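Local coordinates for fucolectin-related protein (PDB 2WMF) that probably hydrolyses host blood-group carbohydrate antigens, as the catalytic module of a family 98 glycoside hydrolase from Streptococcus pneumoniae, at residues Leu448-Asn453 against Val470-Asn475; Asn453-Leu458 against Leu533-His538; His465-Val470 against His478-Asn483. All coordinates share one frame; numbering follows the deposited sequence.

Contact 1 of 3, residues Leu448-Asn453 against Val470-Asn475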
loop_
_atom_site.group_PDB
_atom_site.type_symbol
_atom_site.label_atom_id
_atom_site.label_comp_id
_atom_site.label_asym_id
_atom_site.label_seq_id
_atom_site.Cartn_x
_atom_site.Cartn_y
_atom_site.Cartn_z
ATOM N N LEU A 448 -4.039 19.012 16.763
ATOM C CA LEU A 448 -4.730 19.252 15.516
ATOM C C LEU A 448 -5.833 20.307 15.675
ATOM O O LEU A 448 -6.875 20.054 16.283
ATOM C CB LEU A 448 -5.359 17.941 15.062
ATOM C CG LEU A 448 -4.520 16.673 14.983
ATOM C CD1 LEU A 448 -5.360 15.436 14.612
ATOM C CD2 LEU A 448 -3.330 16.854 14.040
ATOM N N PRO A 449 -5.604 21.499 15.109
ATOM C CA PRO A 449 -6.715 22.457 14.988
ATOM C C PRO A 449 -7.852 21.777 14.232
ATOM O O PRO A 449 -7.614 20.939 13.346
ATOM C CB PRO A 449 -6.125 23.581 14.127
ATOM C CG PRO A 449 -4.624 23.465 14.269
ATOM C CD PRO A 449 -4.395 21.977 14.423
ATOM N N MET A 450 -9.081 22.138 14.573
ATOM C CA MET A 450 -10.238 21.532 13.932
ATOM C C MET A 450 -10.979 22.590 13.117
ATOM O O MET A 450 -10.815 23.786 13.329
ATOM C CB MET A 450 -11.140 20.872 14.985
ATOM C CG MET A 450 -10.418 19.684 15.758
ATOM S SD MET A 450 -9.970 18.305 14.662
ATOM C CE MET A 450 -11.534 17.417 14.753
ATOM N N TYR A 451 -11.732 22.120 12.127
ATOM C CA TYR A 451 -12.285 22.998 11.071
ATOM C C TYR A 451 -13.793 23.196 11.221
ATOM O O TYR A 451 -14.413 23.893 10.420
ATOM C CB TYR A 451 -11.951 22.443 9.685
ATOM C CG TYR A 451 -10.453 22.462 9.311
ATOM C CD1 TYR A 451 -9.995 23.179 8.209
ATOM C CD2 TYR A 451 -9.511 21.720 10.061
ATOM C CE1 TYR A 451 -8.641 23.180 7.829
ATOM C CE2 TYR A 451 -8.150 21.708 9.684
ATOM C CZ TYR A 451 -7.717 22.452 8.602
ATOM O OH TYR A 451 -6.372 22.443 8.245
ATOM N N THR A 452 -14.348 22.613 12.269
ATOM C CA THR A 452 -15.744 22.810 12.683
ATOM C C THR A 452 -15.746 23.164 14.174
ATOM O O THR A 452 -14.760 22.969 14.884
ATOM C CB THR A 452 -16.588 21.543 12.503
ATOM O OG1 THR A 452 -16.099 20.489 13.364
ATOM C CG2 THR A 452 -16.583 21.073 11.034
ATOM N N ASN A 453 -16.867 23.648 14.673
ATOM C CA ASN A 453 -16.984 23.949 16.104
ATOM C C ASN A 453 -17.473 22.752 16.962
ATOM O O ASN A 453 -17.867 22.966 18.141
ATOM C CB ASN A 453 -17.805 25.213 16.320
ATOM C CG ASN A 453 -19.286 24.989 16.138
ATOM O OD1 ASN A 453 -19.699 23.939 15.620
ATOM N ND2 ASN A 453 -20.124 25.981 16.552
ATOM N N VAL A 470 -9.642 10.923 11.756
ATOM C CA VAL A 470 -10.683 11.734 12.402
ATOM C C VAL A 470 -11.466 12.472 11.316
ATOM O O VAL A 470 -10.901 13.306 10.587
ATOM C CB VAL A 470 -10.078 12.779 13.419
ATOM C CG1 VAL A 470 -11.192 13.693 14.018
ATOM C CG2 VAL A 470 -9.216 12.104 14.508
ATOM N N LYS A 471 -12.748 12.146 11.195
ATOM C CA LYS A 471 -13.624 12.812 10.238
ATOM C C LYS A 471 -14.548 13.815 10.943
ATOM O O LYS A 471 -15.228 13.469 11.931
ATOM C CB LYS A 471 -14.477 11.780 9.492
ATOM C CG LYS A 471 -15.382 12.406 8.432
ATOM C CD LYS A 471 -16.171 11.379 7.597
ATOM C CE LYS A 471 -15.566 11.243 6.216
ATOM N NZ LYS A 471 -16.327 10.209 5.363
ATOM N N GLU A 472 -14.574 15.040 10.420
ATOM C CA GLU A 472 -15.470 16.075 10.932
ATOM C C GLU A 472 -16.736 16.111 10.092
ATOM O O GLU A 472 -16.725 16.574 8.950
ATOM C CB GLU A 472 -14.785 17.430 10.912
ATOM C CG GLU A 472 -13.470 17.464 11.704
ATOM C CD GLU A 472 -12.973 18.902 11.910
ATOM O OE1 GLU A 472 -13.626 19.612 12.699
ATOM O OE2 GLU A 472 -11.953 19.329 11.306
ATOM N N ASN A 473 -17.830 15.599 10.660
ATOM C CA ASN A 473 -19.156 15.786 10.088
ATOM C C ASN A 473 -19.674 17.105 10.621
ATOM O O ASN A 473 -19.039 17.722 11.483
ATOM C CB ASN A 473 -20.066 14.623 10.438
ATOM C CG ASN A 473 -19.597 13.320 9.796
ATOM O OD1 ASN A 473 -19.398 12.286 10.492
ATOM N ND2 ASN A 473 -19.453 13.339 8.473
ATOM N N PRO A 474 -20.801 17.582 10.073
ATOM C CA PRO A 474 -21.312 18.836 10.600
ATOM C C PRO A 474 -21.497 18.915 12.117
ATOM O O PRO A 474 -21.108 19.901 12.732
ATOM C CB PRO A 474 -22.644 19.016 9.841
ATOM C CG PRO A 474 -22.363 18.411 8.485
ATOM C CD PRO A 474 -21.566 17.135 8.876
ATOM N N ASN A 475 -22.037 17.855 12.705
ATOM C CA ASN A 475 -22.400 17.881 14.120
ATOM C C ASN A 475 -21.919 16.698 14.939
ATOM O O ASN A 475 -22.376 16.508 16.055
ATOM C CB ASN A 475 -23.901 18.111 14.274
ATOM C CG ASN A 475 -24.287 19.518 13.908
ATOM O OD1 ASN A 475 -24.290 20.465 14.772
ATOM N ND2 ASN A 475 -24.570 19.701 12.662
#
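The carboxylate of E472 reaches from the end of strand 467-472 to the turn that follows strand 444-449, where it meets the backbone N-H groups of Y451 and T452 and the hydroxyl of T452. Its chain runs extended beyond CG (chi2 -168°), which carries the acid across the gap between the two sheets of the C-terminal beta-sandwich.

Polar contacts dominate. Y451 N donates to E472 OE2 (2.9 Å), which accepts with its syn lone pair, on the side of the other oxygen, at an N-H...O angle of 156°. The same N-H has a longer, weak bond to OE1, and T452 N adds another weak one to E472 OE1 at 3.1 Å. T452 OG1 lies 2.7 Å from E472 OE1, although that hydroxyl could instead be turned to a different acceptor. Beyond the two segments, OE2 forms a salt bridge with R426, whose cation also packs against the Y451 ring in a cation-pi contact.

The apolar contacts belong to M450. Bent at both chi2 and chi3, its chain folds the methyl group back against the glutamate: CE touches E472 CD at 3.5 Å and E472 CG at 3.6 Å. The same methyl reaches V470 CG1 at 3.8 Å, while W431, L458 and L477 also touch this methionine. The ring of Y451 stands 73° from the carboxylate plane and meets OE2 obliquely.

A buried carboxylate is thus matched by backbone N-H groups and an arginine, with the T452 hydroxyl close by, a setting that would be expected to favour its ionised form. Through it the end of strand 467-472 is tied to the turn that follows strand 444-449 of the other sheet.

Contact 2 of 3, residues Asn453-Leu458 against Leu533-His538; sequences NNTKSL and LTLSGH. Unlike the reference sequence in segment 533-538: S536 (reference Lys).
T455 sets OG1 trans to its backbone N (chi1 -160°), which aims the hydroxyl at S536 O, and H538 extends its ring the same way (chi1 -166°), beneath the carbonyl of N454. Next to these groups, where strands 457-462 and 529-536 begin to pair, K456 and S457 both face S536 in a classic beta bulge.

The carbonyl oxygen of S536 is the hub of the bulge. It accepts from K456 N at 2.9 Å and from S457 N at 3.2 Å, both donors lying in the carbonyl plane, and T455 OG1 adds a weak bond. K456 N also has a weak, longer bond to G537 O. The return bond from S536 N to S457 O, 2.9 Å long and nearly straight at 165°, completes the hydrogen-bonded pair S457-S536. After S536 the chain turns at G537, whose positive phi suits glycine; a CA-H...O contact from T455 to G537 O follows.

Further into the sheet, L458 and L535 form the next, non-hydrogen-bonded pair and point side by side to the same face. Their branches pack tightly, L458 CD1 standing 3.3 Å from L535 CD2. L477 of the facing sheet touches L535 and T455, and I479 touches L533, so this surface belongs to the interior of the beta-sandwich. On the other face, S457 OG lies against S536 CB at 3.5 Å. Beyond the bulge, N454 O is poised 3.0 Å above the plane of the H538 ring, displaced toward its rim.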
loop_
_atom_site.group_PDB
_atom_site.type_symbol
_atom_site.label_atom_id
_atom_site.label_comp_id
_atom_site.label_asym_id
_atom_site.label_seq_id
_atom_site.Cartn_x
_atom_site.Cartn_y
_atom_site.Cartn_z
ATOM N N ASN A 453 -16.867 23.648 14.673
ATOM C CA ASN A 453 -16.984 23.949 16.104
ATOM C C ASN A 453 -17.473 22.752 16.962
ATOM O O ASN A 453 -17.867 22.966 18.141
ATOM C CB ASN A 453 -17.805 25.213 16.320
ATOM C CG ASN A 453 -19.286 24.989 16.138
ATOM O OD1 ASN A 453 -19.699 23.939 15.620
ATOM N ND2 ASN A 453 -20.124 25.981 16.552
ATOM N N ASN A 454 -17.377 21.511 16.439
ATOM C CA ASN A 454 -17.565 20.295 17.280
ATOM C C ASN A 454 -16.589 20.356 18.485
ATOM O O ASN A 454 -16.959 20.030 19.625
ATOM C CB ASN A 454 -17.388 19.018 16.462
ATOM C CG ASN A 454 -18.502 18.813 15.448
ATOM O OD1 ASN A 454 -18.276 18.834 14.215
ATOM N ND2 ASN A 454 -19.722 18.631 15.946
ATOM N N THR A 455 -15.359 20.782 18.191
ATOM C CA THR A 455 -14.309 21.045 19.180
ATOM C C THR A 455 -13.309 22.022 18.602
ATOM O O THR A 455 -13.179 22.148 17.407
ATOM C CB THR A 455 -13.655 19.713 19.658
ATOM O OG1 THR A 455 -12.989 19.918 20.919
ATOM C CG2 THR A 455 -12.722 19.164 18.641
ATOM N N LYS A 456 -12.548 22.722 19.448
ATOM C CA LYS A 456 -11.564 23.667 18.938
ATOM C C LYS A 456 -10.310 22.961 18.436
ATOM O O LYS A 456 -9.793 23.282 17.339
ATOM C CB LYS A 456 -11.160 24.668 20.013
ATOM C CG LYS A 456 -10.362 25.794 19.458
ATOM C CD LYS A 456 -10.129 26.815 20.527
ATOM C CE LYS A 456 -9.604 28.117 19.939
ATOM N NZ LYS A 456 -8.712 27.918 18.754
ATOM N N SER A 457 -9.786 22.033 19.238
ATOM C CA SER A 457 -8.645 21.264 18.814
ATOM C C SER A 457 -8.729 19.866 19.377
ATOM O O SER A 457 -9.486 19.587 20.294
ATOM C CB SER A 457 -7.332 21.941 19.189
ATOM O OG SER A 457 -7.163 21.912 20.584
ATOM N N LEU A 458 -7.987 18.960 18.748
ATOM C CA LEU A 458 -7.972 17.553 19.141
ATOM C C LEU A 458 -6.511 17.145 19.204
ATOM O O LEU A 458 -5.756 17.334 18.255
ATOM C CB LEU A 458 -8.772 16.725 18.129
ATOM C CG LEU A 458 -8.944 15.237 18.364
ATOM C CD1 LEU A 458 -10.173 14.727 17.616
ATOM C CD2 LEU A 458 -7.723 14.443 17.893
ATOM N N LEU A 533 -6.703 10.601 23.686
ATOM C CA LEU A 533 -7.387 11.543 22.793
ATOM C C LEU A 533 -7.993 12.669 23.646
ATOM O O LEU A 533 -8.731 12.392 24.594
ATOM C CB LEU A 533 -8.490 10.797 22.051
ATOM C CG LEU A 533 -9.381 11.647 21.160
ATOM C CD1 LEU A 533 -8.547 12.316 20.116
ATOM C CD2 LEU A 533 -10.538 10.750 20.569
ATOM N N THR A 534 -7.650 13.921 23.340
ATOM C CA THR A 534 -8.108 15.062 24.114
ATOM C C THR A 534 -8.811 16.062 23.191
ATOM O O THR A 534 -8.250 16.516 22.193
ATOM C CB THR A 534 -6.943 15.767 24.821
ATOM O OG1 THR A 534 -6.160 14.809 25.540
ATOM C CG2 THR A 534 -7.450 16.784 25.821
ATOM N N LEU A 535 -10.074 16.351 23.503
ATOM C CA LEU A 535 -10.865 17.323 22.748
ATOM C C LEU A 535 -10.953 18.588 23.586
ATOM O O LEU A 535 -11.533 18.567 24.682
ATOM C CB LEU A 535 -12.270 16.802 22.486
ATOM C CG LEU A 535 -12.422 15.491 21.738
ATOM C CD1 LEU A 535 -13.925 15.097 21.631
ATOM C CD2 LEU A 535 -11.807 15.596 20.385
ATOM N N SER A 536 -10.349 19.651 23.085
ATOM C CA SER A 536 -10.305 20.922 23.775
ATOM C C SER A 536 -11.364 21.797 23.192
ATOM O O SER A 536 -11.392 22.035 21.994
ATOM C CB SER A 536 -8.955 21.587 23.583
ATOM O OG SER A 536 -8.842 22.789 24.324
ATOM N N GLY A 537 -12.260 22.246 24.047
ATOM C CA GLY A 537 -13.222 23.255 23.679
ATOM C C GLY A 537 -14.341 22.546 23.017
ATOM O O GLY A 537 -14.802 22.991 21.956
ATOM N N HIS A 538 -14.741 21.410 23.580
ATOM C CA HIS A 538 -15.850 20.657 23.028
ATOM C C HIS A 538 -17.156 21.349 23.466
ATOM O O HIS A 538 -17.519 21.363 24.660
ATOM C CB HIS A 538 -15.808 19.182 23.429
ATOM C CG HIS A 538 -16.731 18.329 22.610
ATOM N ND1 HIS A 538 -18.057 18.130 22.944
ATOM C CD2 HIS A 538 -16.537 17.683 21.431
ATOM C CE1 HIS A 538 -18.628 17.369 22.023
ATOM N NE2 HIS A 538 -17.729 17.092 21.090
#

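Contact 3 of 3, residues His465-Val470 against His478-Asn483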
loop_
_atom_site.group_PDB
_atom_site.type_symbol
_atom_site.label_atom_id
_atom_site.label_comp_id
_atom_site.label_asym_id
_atom_site.label_seq_id
_atom_site.Cartn_x
_atom_site.Cartn_y
_atom_site.Cartn_z
ATOM N N HIS A 465 3.285 2.316 15.781
ATOM C CA HIS A 465 2.395 1.390 15.055
ATOM C C HIS A 465 0.929 1.638 15.476
ATOM O O HIS A 465 0.134 0.706 15.706
ATOM C CB HIS A 465 2.842 -0.060 15.215
ATOM C CG HIS A 465 4.320 -0.195 15.071
ATOM N ND1 HIS A 465 5.115 -0.778 16.038
ATOM C CD2 HIS A 465 5.150 0.246 14.099
ATOM C CE1 HIS A 465 6.377 -0.712 15.641
ATOM N NE2 HIS A 465 6.431 -0.076 14.481
ATOM N N THR A 466 0.617 2.931 15.571
ATOM C CA THR A 466 -0.746 3.419 15.800
ATOM C C THR A 466 -1.097 4.403 14.691
ATOM O O THR A 466 -0.329 5.329 14.433
ATOM C CB THR A 466 -0.913 4.147 17.184
ATOM O OG1 THR A 466 -0.457 3.277 18.214
ATOM C CG2 THR A 466 -2.397 4.474 17.447
ATOM N N TYR A 467 -2.267 4.199 14.069
ATOM C CA TYR A 467 -2.830 5.166 13.161
ATOM C C TYR A 467 -4.233 5.583 13.648
ATOM O O TYR A 467 -4.889 4.893 14.458
ATOM C CB TYR A 467 -2.800 4.717 11.709
ATOM C CG TYR A 467 -3.828 3.656 11.291
ATOM C CD1 TYR A 467 -5.150 4.001 11.005
ATOM C CD2 TYR A 467 -3.495 2.306 11.210
ATOM C CE1 TYR A 467 -6.090 3.034 10.591
ATOM C CE2 TYR A 467 -4.423 1.336 10.786
ATOM C CZ TYR A 467 -5.731 1.697 10.480
ATOM O OH TYR A 467 -6.646 0.736 10.041
ATOM N N ALA A 468 -4.644 6.750 13.137
ATOM C CA ALA A 468 -5.955 7.319 13.458
ATOM C C ALA A 468 -6.499 8.050 12.258
ATOM O O ALA A 468 -5.724 8.611 11.442
ATOM C CB ALA A 468 -5.866 8.259 14.682
ATOM N N VAL A 469 -7.838 8.060 12.158
ATOM C CA VAL A 469 -8.524 8.880 11.184
ATOM C C VAL A 469 -9.613 9.617 11.931
ATOM O O VAL A 469 -10.424 8.995 12.639
ATOM C CB VAL A 469 -9.153 8.072 10.019
ATOM C CG1 VAL A 469 -9.717 9.046 8.924
ATOM C CG2 VAL A 469 -8.154 7.091 9.394
ATOM N N VAL A 470 -9.642 10.923 11.756
ATOM C CA VAL A 470 -10.683 11.734 12.402
ATOM C C VAL A 470 -11.466 12.472 11.316
ATOM O O VAL A 470 -10.901 13.306 10.587
ATOM C CB VAL A 470 -10.078 12.779 13.419
ATOM C CG1 VAL A 470 -11.192 13.693 14.018
ATOM C CG2 VAL A 470 -9.216 12.104 14.508
ATOM N N HIS A 478 -16.205 11.492 13.839
ATOM C CA HIS A 478 -16.015 10.052 13.842
ATOM C C HIS A 478 -14.556 9.771 13.926
ATOM O O HIS A 478 -13.788 10.325 13.138
ATOM C CB HIS A 478 -16.603 9.326 12.641
ATOM C CG HIS A 478 -16.384 7.850 12.737
ATOM N ND1 HIS A 478 -17.247 6.998 13.398
ATOM C CD2 HIS A 478 -15.288 7.107 12.435
ATOM C CE1 HIS A 478 -16.735 5.772 13.408
ATOM N NE2 HIS A 478 -15.551 5.806 12.816
ATOM N N ILE A 479 -14.167 8.926 14.883
ATOM C CA ILE A 479 -12.747 8.682 15.141
ATOM C C ILE A 479 -12.476 7.177 15.012
ATOM O O ILE A 479 -13.170 6.354 15.633
ATOM C CB ILE A 479 -12.323 9.212 16.550
ATOM C CG1 ILE A 479 -12.499 10.774 16.609
ATOM C CG2 ILE A 479 -10.864 8.837 16.860
ATOM C CD1 ILE A 479 -13.047 11.286 17.845
ATOM N N LEU A 480 -11.481 6.845 14.204
ATOM C CA LEU A 480 -10.969 5.496 14.049
ATOM C C LEU A 480 -9.522 5.453 14.599
ATOM O O LEU A 480 -8.695 6.309 14.250
ATOM C CB LEU A 480 -10.967 5.087 12.554
ATOM C CG LEU A 480 -10.309 3.782 12.149
ATOM C CD1 LEU A 480 -11.064 2.614 12.807
ATOM C CD2 LEU A 480 -10.293 3.615 10.642
ATOM N N LEU A 481 -9.281 4.505 15.517
ATOM C CA LEU A 481 -7.940 4.212 16.046
ATOM C C LEU A 481 -7.610 2.780 15.700
ATOM O O LEU A 481 -8.463 1.866 15.824
ATOM C CB LEU A 481 -7.889 4.381 17.568
ATOM C CG LEU A 481 -8.392 5.674 18.219
ATOM C CD1 LEU A 481 -8.353 5.566 19.808
ATOM C CD2 LEU A 481 -7.663 6.913 17.656
ATOM N N ASN A 482 -6.363 2.539 15.298
ATOM C CA ASN A 482 -5.968 1.146 15.210
ATOM C C ASN A 482 -4.474 1.028 15.492
ATOM O O ASN A 482 -3.653 1.713 14.855
ATOM C CB ASN A 482 -6.340 0.550 13.834
ATOM C CG ASN A 482 -6.365 -0.977 13.833
ATOM O OD1 ASN A 482 -5.458 -1.607 14.398
ATOM N ND2 ASN A 482 -7.354 -1.597 13.144
ATOM N N ASN A 483 -4.125 0.186 16.467
ATOM C CA ASN A 483 -2.731 -0.048 16.779
ATOM C C ASN A 483 -2.336 -1.527 16.760
ATOM O O ASN A 483 -1.357 -1.920 17.404
ATOM C CB ASN A 483 -2.398 0.604 18.145
ATOM C CG ASN A 483 -3.038 -0.130 19.312
ATOM O OD1 ASN A 483 -3.812 -1.087 19.132
ATOM N ND2 ASN A 483 -2.717 0.310 20.510
HETATM O O HOH W 1 -1.124 2.774 20.612
#
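Y467 and N482 lie side by side on one face of a beta hairpin, and the tyrosine ring lies over the CB of the asparagine. Y467 CB leaves its strand on the face shared with N482 and L480. With chi1 at 75°, CG sits between the backbone N and the carbonyl carbon, which leans the ring over the neighbouring strand. CG and CD2 pass near the backbone, CD2 coming 3.7 Å from N482 O. Farther out, CE2 and CZ ride over the methylene of N482, with CZ 3.6 Å from N482 CB. This is a CH-pi contact over the ring face. At the tip, OH is 3.8 Å from the same CB, while on the other rim CE1 meets L480 CD2 edge-on at 4.2 Å.

Paired backbone hydrogen bonds join Y467 with N482 and V469 with L480. The reverse face carries A468, whose CB packs against L481 CD2 at 3.7 Å, and V470 beside I479. Where the strands part, a water touches T466 OG1 and accepts from N483 ND2; T466 OG1 also bonds to T463 O, and N483 ND2 to H573 O.

Within its sheet the hairpin lies between strand 430-434, on the side of 467-472, and strand 576-580, on the side of 477-482. H465 O reaches S273 of helix 272-283, linking this end to the barrel domain.

How the contacts relate
The three contacts lie in the C-terminal beta-sandwich, apart from the eight-stranded parallel barrel. Contact 3 pairs neighbouring strands of one sheet and contact 2 of the other, while contact 1 bridges the two at their ends. Contacts 1 and 2, with centres about 8 Å apart, share N453 and join along the hairpin of strands 444-449 and 457-462, where L448 N approaches L458 O at 2.8 Å. Contacts 1 and 3 share V470, their centres about 15 Å apart. Contacts 2 and 3 meet across the interior: L533 CD2 lies 3.7 Å from I479 CD1 and L458 CD1 3.9 Å from V470 CG1.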